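Local coordinates for PLP-Dependent L-Arginine Hydroxylase MppP (Streptomyces wadayamensis, PDB 6C9B), which is a PLP-dependent oxidase that acts on L-arginine, giving 4-hydroxy-2-ketoarginine and 2-ketoarginine as products, at the interface of chains A and B. Numbering follows the deposited sequence. Chains: chain A/B, PLP-Dependent L-Arginine Hydroxylase MppP.

Contact 1: the interface of chains A and B. Residues chain A 99, 249-250; chain B 91-92, 95, 117, 121.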
loop_
_atom_site.group_PDB
_atom_site.type_symbol
_atom_site.label_atom_id
_atom_site.label_comp_id
_atom_site.label_asym_id
_atom_site.label_seq_id
_atom_site.Cartn_x
_atom_site.Cartn_y
_atom_site.Cartn_z
ATOM N N ARG A 99 1.996 10.187 9.556
ATOM C CA ARG A 99 3.129 10.993 9.116
ATOM C C ARG A 99 2.728 12.439 8.879
ATOM O O ARG A 99 3.508 13.369 9.163
ATOM C CB ARG A 99 3.722 10.401 7.844
ATOM C CG ARG A 99 4.639 9.293 8.137
ATOM C CD ARG A 99 6.059 9.609 7.651
ATOM N NE ARG A 99 6.173 9.094 6.306
ATOM C CZ ARG A 99 6.405 9.814 5.220
ATOM N NH1 ARG A 99 6.475 9.174 4.078
ATOM N NH2 ARG A 99 6.607 11.131 5.271
ATOM N N ASP A 249 3.858 10.611 -2.455
ATOM C CA ASP A 249 5.150 9.968 -2.220
ATOM C C ASP A 249 5.035 8.448 -2.179
ATOM O O ASP A 249 5.994 7.734 -2.539
ATOM C CB ASP A 249 5.737 10.449 -0.903
ATOM C CG ASP A 249 6.125 11.945 -0.897
ATOM O OD1 ASP A 249 6.321 12.559 -1.962
ATOM O OD2 ASP A 249 6.266 12.486 0.227
ATOM N N ILE A 250 3.885 7.931 -1.774
ATOM C CA ILE A 250 3.723 6.496 -1.608
ATOM C C ILE A 250 3.117 5.850 -2.840
ATOM O O ILE A 250 3.552 4.766 -3.215
ATOM C CB ILE A 250 2.902 6.191 -0.347
ATOM C CG1 ILE A 250 3.691 6.653 0.893
ATOM C CG2 ILE A 250 2.558 4.708 -0.253
ATOM C CD1 ILE A 250 2.985 6.454 2.178
ATOM N N SER B 91 7.098 1.022 -3.068
ATOM C CA SER B 91 7.096 2.232 -2.239
ATOM C C SER B 91 6.630 1.962 -0.812
ATOM O O SER B 91 7.109 2.622 0.116
ATOM C CB SER B 91 6.219 3.311 -2.848
ATOM O OG SER B 91 6.738 3.721 -4.100
ATOM N N VAL B 92 5.683 1.041 -0.602
ATOM C CA VAL B 92 5.344 0.646 0.770
ATOM C C VAL B 92 6.544 -0.025 1.440
ATOM O O VAL B 92 6.856 0.259 2.607
ATOM C CB VAL B 92 4.095 -0.255 0.770
ATOM C CG1 VAL B 92 3.878 -0.921 2.133
ATOM C CG2 VAL B 92 2.857 0.541 0.396
ATOM N N GLU B 95 8.755 2.843 2.406
ATOM C CA GLU B 95 8.286 3.532 3.601
ATOM C C GLU B 95 8.684 2.758 4.848
ATOM O O GLU B 95 9.133 3.342 5.843
ATOM C CB GLU B 95 6.771 3.727 3.546
ATOM C CG GLU B 95 6.151 4.293 4.810
ATOM C CD GLU B 95 6.426 5.763 5.091
ATOM O OE1 GLU B 95 7.163 6.417 4.344
ATOM O OE2 GLU B 95 5.892 6.279 6.107
ATOM N N ASN B 117 10.682 9.391 -5.354
ATOM C CA ASN B 117 9.973 9.089 -4.128
ATOM C C ASN B 117 10.887 8.368 -3.136
ATOM O O ASN B 117 10.628 8.442 -1.931
ATOM C CB ASN B 117 8.670 8.341 -4.396
ATOM C CG ASN B 117 8.841 6.891 -4.548
ATOM O OD1 ASN B 117 9.904 6.401 -4.920
ATOM N ND2 ASN B 117 7.759 6.163 -4.291
ATOM N N LEU B 121 10.620 9.763 0.555
ATOM C CA LEU B 121 10.250 8.916 1.679
ATOM C C LEU B 121 11.344 8.907 2.735
ATOM O O LEU B 121 11.053 8.957 3.931
ATOM C CB LEU B 121 9.957 7.500 1.202
ATOM C CG LEU B 121 8.686 7.385 0.350
ATOM C CD1 LEU B 121 8.603 5.967 -0.290
ATOM C CD2 LEU B 121 7.456 7.704 1.147
#
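A:Arg99 reaches across the subunit boundary to B:Glu95 from the opposite direction and grips its carboxylate side-on with NE and NH1, in a dimer of the aminotransferase family of PLP enzymes (fold-type class one). Each carboxylate oxygen thus receives its own nitrogen. A:Arg99 NE gives a nearly straight hydrogen bond to B:Glu95 OE2, 2.8 Å long, on the syn lone pair of that oxygen and within the guanidinium plane; this pair is also the salt bridge. The second bond, from A:Arg99 NH1 to B:Glu95 OE1 at 2.9 Å, is more bent and lies 30° out of the carboxylate plane. The two planes differ by 28°, a modest twist that fits one bond lying in plane while the other is tilted. B:Glu95 reaches outward with CG opposite its backbone nitrogen (chi1 173°) and then bends at chi2, while the arginine chain bends at chi2 and chi3 to offer its side.

Beside this fork sits B:Leu121, an example of a polar pair flanked by an apolar branch. Its CD2 methyl lies 3.8 Å from A:Asp249 CB and also touches A:Ile250 CG1 and A:Arg99 NH1, the leucine crossing both the arginine and the isoleucine at about right angles.

Further along, B:Ser91 and B:Asn117 both line the pocket for the hydroxylated keto acid product. The B:Asn117 amide, which is poorly ordered, donates through ND2 to the backbone carbonyl A:Asp249 O at 2.9 Å. The end of chain A's helix 243-250 may therefore help to brace this wall, though the asparagine's disorder limits the inference. B:Asn117 ND2 also donates to B:Ser91 OG, 2.7 Å away and in the amide plane.

Contact 2: the interface of chains A and B. Residues chain A 49, 52-53, 255-257; chain B 226, 228.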
loop_
_atom_site.group_PDB
_atom_site.type_symbol
_atom_site.label_atom_id
_atom_site.label_comp_id
_atom_site.label_asym_id
_atom_site.label_seq_id
_atom_site.Cartn_x
_atom_site.Cartn_y
_atom_site.Cartn_z
ATOM N N TRP A 49 -11.114 -7.105 -16.159
ATOM C CA TRP A 49 -9.752 -6.815 -16.605
ATOM C C TRP A 49 -9.758 -6.023 -17.904
ATOM O O TRP A 49 -9.073 -5.008 -18.036
ATOM C CB TRP A 49 -8.969 -8.124 -16.771
ATOM C CG TRP A 49 -7.506 -7.908 -17.000
ATOM C CD1 TRP A 49 -6.918 -7.344 -18.090
ATOM C CD2 TRP A 49 -6.447 -8.227 -16.090
ATOM N NE1 TRP A 49 -5.555 -7.286 -17.918
ATOM C CE2 TRP A 49 -5.240 -7.830 -16.704
ATOM C CE3 TRP A 49 -6.407 -8.818 -14.835
ATOM C CZ2 TRP A 49 -3.992 -7.998 -16.094
ATOM C CZ3 TRP A 49 -5.160 -8.980 -14.214
ATOM C CH2 TRP A 49 -3.977 -8.580 -14.855
ATOM N N SER A 52 -10.719 -2.504 -17.308
ATOM C CA SER A 52 -9.663 -1.740 -16.638
ATOM C C SER A 52 -8.527 -1.381 -17.584
ATOM O O SER A 52 -7.838 -0.371 -17.373
ATOM C CB SER A 52 -9.126 -2.541 -15.453
ATOM O OG SER A 52 -10.142 -2.824 -14.526
ATOM N N GLU A 53 -8.296 -2.187 -18.618
ATOM C CA GLU A 53 -7.336 -1.814 -19.644
ATOM C C GLU A 53 -7.862 -0.702 -20.529
ATOM O O GLU A 53 -7.073 0.091 -21.055
ATOM C CB GLU A 53 -6.983 -3.001 -20.542
ATOM C CG GLU A 53 -6.289 -4.129 -19.898
ATOM C CD GLU A 53 -6.048 -5.286 -20.869
ATOM O OE1 GLU A 53 -4.871 -5.614 -21.133
ATOM O OE2 GLU A 53 -7.039 -5.859 -21.372
ATOM N N SER A 255 -5.005 -0.274 -8.138
ATOM C CA SER A 255 -5.304 -0.979 -9.395
ATOM C C SER A 255 -6.717 -0.665 -9.871
ATOM O O SER A 255 -7.675 -0.788 -9.089
ATOM C CB SER A 255 -5.171 -2.487 -9.226
ATOM O OG SER A 255 -5.725 -3.163 -10.357
ATOM N N PRO A 256 -6.908 -0.344 -11.159
ATOM C CA PRO A 256 -8.286 -0.203 -11.650
ATOM C C PRO A 256 -9.108 -1.467 -11.495
ATOM O O PRO A 256 -10.344 -1.388 -11.395
ATOM C CB PRO A 256 -8.106 0.166 -13.134
ATOM C CG PRO A 256 -6.730 -0.264 -13.496
ATOM C CD PRO A 256 -5.922 -0.048 -12.205
ATOM N N LEU A 257 -8.475 -2.635 -11.517
ATOM C CA LEU A 257 -9.223 -3.868 -11.347
ATOM C C LEU A 257 -9.822 -3.938 -9.957
ATOM O O LEU A 257 -10.946 -4.400 -9.785
ATOM C CB LEU A 257 -8.326 -5.075 -11.609
ATOM C CG LEU A 257 -9.046 -6.416 -11.596
ATOM C CD1 LEU A 257 -9.952 -6.531 -12.812
ATOM C CD2 LEU A 257 -8.094 -7.581 -11.580
ATOM N N LEU B 226 -2.080 -4.220 -14.553
ATOM C CA LEU B 226 -3.038 -3.250 -14.003
ATOM C C LEU B 226 -2.636 -2.885 -12.589
ATOM O O LEU B 226 -3.481 -2.728 -11.711
ATOM C CB LEU B 226 -4.476 -3.778 -14.017
ATOM C CG LEU B 226 -5.001 -4.226 -15.387
ATOM C CD1 LEU B 226 -6.349 -4.853 -15.224
ATOM C CD2 LEU B 226 -5.070 -3.046 -16.330
ATOM N N LEU B 228 -1.342 -4.630 -10.348
ATOM C CA LEU B 228 -1.402 -5.728 -9.400
ATOM C C LEU B 228 0.015 -6.260 -9.258
ATOM O O LEU B 228 0.610 -6.720 -10.231
ATOM C CB LEU B 228 -2.355 -6.811 -9.894
ATOM C CG LEU B 228 -3.797 -6.303 -10.027
ATOM C CD1 LEU B 228 -4.585 -7.303 -10.842
ATOM C CD2 LEU B 228 -4.464 -6.072 -8.683
#
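The segment of chain B that follows the PLP-bearing lysine, B:Lys221, runs against the dimer partner here, inserting B:Leu226 between helix 45-54 and the start of the long helix 256-292 of chain A. B:Leu226 buries 116 Å² of its surface, far more than any neighbour in the patch, and illustrates how one leucine can serve an interface with both its side chain and its backbone.

The CD1 branch does most of the apolar work. B:Leu226 CD1 sits 3.4 Å above the plane of the A:Trp49 indole, over its centre, and makes CH-pi contacts with both rings. The tryptophan holds CG opposite its backbone nitrogen (chi1 -170°), which carries the indole off the helix to meet the leucine. From the next turn, A:Ser52 CB approaches B:Leu226 CD1 at 3.6 Å. The other branch, CD2, turns to the aliphatic stem of A:Glu53, whose extended chain crosses it at about a right angle; the glutamate's carboxylate carbon in turn lies at the edge of the indole.

B:Leu228 continues the apolar layer: its CD1 is 3.6 Å from A:Leu257 CD2 and 3.8 Å from A:Trp49 CZ3, and its CD2 rests against A:Ser255. That serine, the last residue before helix 256-292, also receives a weak hydrogen bond from the backbone N of A:Leu257, which may help to fix its hydroxyl. A:Ser255 OG donates to the backbone carbonyl B:Leu226 O at 2.7 Å, meeting it in the carbonyl plane with a C=O...donor angle of 158°.

Contact 1 and contact 2 lie about 22 Å apart, measured between the centres of their C-alpha atoms, and have no residue in common. On chain A they are linked by sequence: helix 243-250 serves contact 1, and a few residues later the start of helix 256-292 serves contact 2. On chain B, contact 1 includes residues of the product pocket, and contact 2 involves a segment a few residues after the PLP-bearing lysine, so it may couple to the site. Two-fold symmetry repeats each with the chains exchanged, so dimerisation probably helps to shape both active sites, as is usual in this family.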